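Local structure of putative branched-chain amino acid ABC transporter (Rhodospirillum rubrum ATCC 11170, 3HUT) at residues L7-P12 with I48-S53. The protein probably binds branched-chain or related amino acids outside the cytoplasmic membrane and delivers them to an ABC transporter, as members of the leucine-binding protein family do. Sequence-based numbering, arbitrary orientation.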
ATOM      1  N   LEU A   7     -21.343  -8.147   5.787  1.00 10.05           N
ATOM      2  CA  LEU A   7     -20.449  -7.357   4.952  1.00  9.99           C
ATOM      3  C   LEU A   7     -20.155  -8.236   3.743  1.00 11.01           C
ATOM      4  O   LEU A   7     -20.033  -9.454   3.874  1.00 10.73           O
ATOM      5  CB  LEU A   7     -19.130  -7.053   5.671  1.00  8.71           C
ATOM      6  CG  LEU A   7     -19.179  -6.134   6.893  1.00  8.54           C
ATOM      7  CD1 LEU A   7     -17.791  -6.072   7.511  1.00  5.98           C
ATOM      8  CD2 LEU A   7     -19.652  -4.742   6.485  1.00  6.56           C
ATOM      9  N   GLY A   8     -20.061  -7.634   2.566  1.00  9.97           N
ATOM     10  CA  GLY A   8     -19.751  -8.419   1.388  1.00  7.54           C
ATOM     11  C   GLY A   8     -18.269  -8.271   1.121  1.00  7.58           C
ATOM     12  O   GLY A   8     -17.658  -7.303   1.561  1.00  8.26           O
ATOM     13  N   TYR A   9     -17.673  -9.237   0.438  1.00  7.48           N
ATOM     14  CA  TYR A   9     -16.261  -9.137   0.107  1.00  8.03           C
ATOM     15  C   TYR A   9     -16.058  -9.767  -1.261  1.00  8.61           C
ATOM     16  O   TYR A   9     -16.175 -10.981  -1.412  1.00  6.96           O
ATOM     17  CB  TYR A   9     -15.402  -9.855   1.158  1.00  8.01           C
ATOM     18  CG  TYR A   9     -13.939  -9.433   1.181  1.00  9.74           C
ATOM     19  CD1 TYR A   9     -13.178  -9.561   2.348  1.00  9.99           C
ATOM     20  CD2 TYR A   9     -13.319  -8.895   0.050  1.00 10.38           C
ATOM     21  CE1 TYR A   9     -11.841  -9.154   2.393  1.00  9.84           C
ATOM     22  CE2 TYR A   9     -11.983  -8.488   0.085  1.00  8.85           C
ATOM     23  CZ  TYR A   9     -11.252  -8.617   1.260  1.00  8.81           C
ATOM     24  OH  TYR A   9      -9.944  -8.188   1.310  1.00  9.47           O
ATOM     25  N   GLU A  10     -15.802  -8.934  -2.265  1.00  6.12           N
ATOM     26  CA  GLU A  10     -15.551  -9.448  -3.601  1.00  7.93           C
ATOM     27  C   GLU A  10     -14.036  -9.492  -3.765  1.00  7.84           C
ATOM     28  O   GLU A  10     -13.341  -8.513  -3.480  1.00  7.45           O
ATOM     29  CB  GLU A  10     -16.190  -8.558  -4.676  1.00  6.13           C
ATOM     30  CG  GLU A  10     -15.829  -7.078  -4.605  1.00  6.92           C
ATOM     31  CD  GLU A  10     -16.382  -6.296  -5.786  1.00  9.10           C
ATOM     32  OE1 GLU A  10     -15.804  -6.393  -6.890  1.00  8.36           O
ATOM     33  OE2 GLU A  10     -17.406  -5.596  -5.618  1.00  8.58           O
ATOM     34  N   LEU A  11     -13.534 -10.643  -4.201  1.00  8.61           N
ATOM     35  CA  LEU A  11     -12.104 -10.853  -4.394  1.00  8.48           C
ATOM     36  C   LEU A  11     -11.851 -11.994  -5.377  1.00  9.19           C
ATOM     37  O   LEU A  11     -12.707 -12.859  -5.582  1.00  8.32           O
ATOM     38  CB  LEU A  11     -11.425 -11.166  -3.052  1.00  8.89           C
ATOM     39  CG  LEU A  11     -12.142 -12.057  -2.027  1.00 10.93           C
ATOM     40  CD1 LEU A  11     -12.797 -13.245  -2.697  1.00 10.43           C
ATOM     41  CD2 LEU A  11     -11.148 -12.517  -0.974  1.00 11.81           C
ATOM     42  N   PRO A  12     -10.669 -12.003  -6.005  1.00  9.70           N
ATOM     43  CA  PRO A  12     -10.321 -13.049  -6.971  1.00 10.01           C
ATOM     44  C   PRO A  12      -9.836 -14.360  -6.358  1.00 10.17           C
ATOM     45  O   PRO A  12      -8.764 -14.412  -5.760  1.00 10.76           O
ATOM     46  CB  PRO A  12      -9.257 -12.371  -7.830  1.00 10.71           C
ATOM     47  CG  PRO A  12      -8.545 -11.497  -6.843  1.00  9.65           C
ATOM     48  CD  PRO A  12      -9.681 -10.907  -6.027  1.00 10.25           C
ATOM     49  N   ILE A  48     -18.890 -12.298   7.077  1.00 10.54           N
ATOM     50  CA  ILE A  48     -18.527 -11.835   5.750  1.00  9.81           C
ATOM     51  C   ILE A  48     -18.999 -12.801   4.665  1.00  9.70           C
ATOM     52  O   ILE A  48     -18.803 -14.017   4.754  1.00  8.33           O
ATOM     53  CB  ILE A  48     -16.995 -11.644   5.620  1.00  9.95           C
ATOM     54  CG1 ILE A  48     -16.543 -10.470   6.497  1.00 10.74           C
ATOM     55  CG2 ILE A  48     -16.618 -11.412   4.166  1.00  7.85           C
ATOM     56  CD1 ILE A  48     -15.039 -10.267   6.530  1.00 10.92           C
ATOM     57  N   LEU A  49     -19.637 -12.240   3.649  1.00  8.33           N
ATOM     58  CA  LEU A  49     -20.117 -13.012   2.518  1.00  9.22           C
ATOM     59  C   LEU A  49     -19.127 -12.756   1.384  1.00  9.99           C
ATOM     60  O   LEU A  49     -19.049 -11.649   0.848  1.00 10.30           O
ATOM     61  CB  LEU A  49     -21.519 -12.543   2.121  1.00 12.16           C
ATOM     62  CG  LEU A  49     -22.286 -13.358   1.075  1.00 15.87           C
ATOM     63  CD1 LEU A  49     -23.750 -12.907   1.052  1.00 18.57           C
ATOM     64  CD2 LEU A  49     -21.645 -13.190  -0.289  1.00 21.09           C
ATOM     65  N   TYR A  50     -18.359 -13.781   1.041  1.00  9.32           N
ATOM     66  CA  TYR A  50     -17.369 -13.682  -0.025  1.00  9.69           C
ATOM     67  C   TYR A  50     -17.969 -14.000  -1.387  1.00  9.66           C
ATOM     68  O   TYR A  50     -18.920 -14.772  -1.494  1.00  8.14           O
ATOM     69  CB  TYR A  50     -16.228 -14.662   0.236  1.00 10.06           C
ATOM     70  CG  TYR A  50     -15.434 -14.365   1.480  1.00  8.75           C
ATOM     71  CD1 TYR A  50     -14.392 -13.441   1.458  1.00 10.14           C
ATOM     72  CD2 TYR A  50     -15.727 -15.005   2.682  1.00 10.42           C
ATOM     73  CE1 TYR A  50     -13.657 -13.163   2.606  1.00 10.08           C
ATOM     74  CE2 TYR A  50     -14.998 -14.734   3.839  1.00 10.07           C
ATOM     75  CZ  TYR A  50     -13.962 -13.810   3.790  1.00 10.57           C
ATOM     76  OH  TYR A  50     -13.218 -13.552   4.922  1.00 10.70           O
ATOM     77  N   ALA A  51     -17.397 -13.404  -2.427  1.00  9.55           N
ATOM     78  CA  ALA A  51     -17.843 -13.644  -3.796  1.00 10.59           C
ATOM     79  C   ALA A  51     -16.617 -13.636  -4.704  1.00 10.44           C
ATOM     80  O   ALA A  51     -15.819 -12.694  -4.670  1.00  9.65           O
ATOM     81  CB  ALA A  51     -18.835 -12.567  -4.232  1.00  9.75           C
ATOM     82  N   ASP A  52     -16.463 -14.692  -5.499  1.00  8.76           N
ATOM     83  CA  ASP A  52     -15.333 -14.808  -6.418  1.00 10.17           C
ATOM     84  C   ASP A  52     -15.527 -13.904  -7.635  1.00 10.70           C
ATOM     85  O   ASP A  52     -16.317 -14.206  -8.527  1.00 10.16           O
ATOM     86  CB  ASP A  52     -15.180 -16.266  -6.872  1.00 11.46           C
ATOM     87  CG  ASP A  52     -13.971 -16.485  -7.769  1.00 11.35           C
ATOM     88  OD1 ASP A  52     -13.201 -15.527  -8.010  1.00 10.28           O
ATOM     89  OD2 ASP A  52     -13.792 -17.629  -8.232  1.00 10.77           O
ATOM     90  N   SER A  53     -14.796 -12.796  -7.671  1.00  9.08           N
ATOM     91  CA  SER A  53     -14.897 -11.856  -8.779  1.00 10.95           C
ATOM     92  C   SER A  53     -14.083 -12.294  -9.999  1.00 10.99           C
ATOM     93  O   SER A  53     -14.282 -11.777 -11.099  1.00 11.53           O
ATOM     94  CB  SER A  53     -14.405 -10.479  -8.341  1.00 11.22           C
ATOM     95  OG  SER A  53     -12.993 -10.486  -8.203  1.00 12.65           O
TER
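Tyr-9 and Tyr-50 pair across two parallel strands joined by five backbone hydrogen bonds. Residues 7, 9 and 11 bond to residues 49, 51 and 53, from Leu-49 N to Leu-7 O (2.8 Å, N-H...O 174°) as far as Ser-53 N to Leu-11 O (3.0 Å), where the donor sits above the carbonyl plane. CA-H...O contacts accompany them, such as Tyr-50 CA to Tyr-9 O at 3.3 Å.

The apolar contact gathers on the face bearing Tyr-9, Leu-11, Ile-48 and Tyr-50. The two rings are nearly parallel (23°) yet slid apart, so that Tyr-9 CD1 meets Tyr-50 CE1 at 3.6 Å with little overlap. With its CG2 anti to the backbone N, Ile-48 sets that methyl over the centre of the Tyr-50 ring and 3.6 Å from Tyr-9 CB. An alanine at Tyr-9 would probably leave Tyr-50 without its neighbouring ring and open a gap against Phe-24 of helix 18-37.

At the strand ends, Asp-52 OD2 hydrogen-bonds Thr-14 OG1 and Ser-53 OG hydrogen-bonds Asp-79 OD1. This is the right-handed beta-alpha-beta crossover of a periplasmic binding protein lobe: helix 18-37 covers the tyrosine face, helix 57-69 packs on Ala-51, and strand 73-78 flanks 5-11, leaving 46-52 at the sheet's edge.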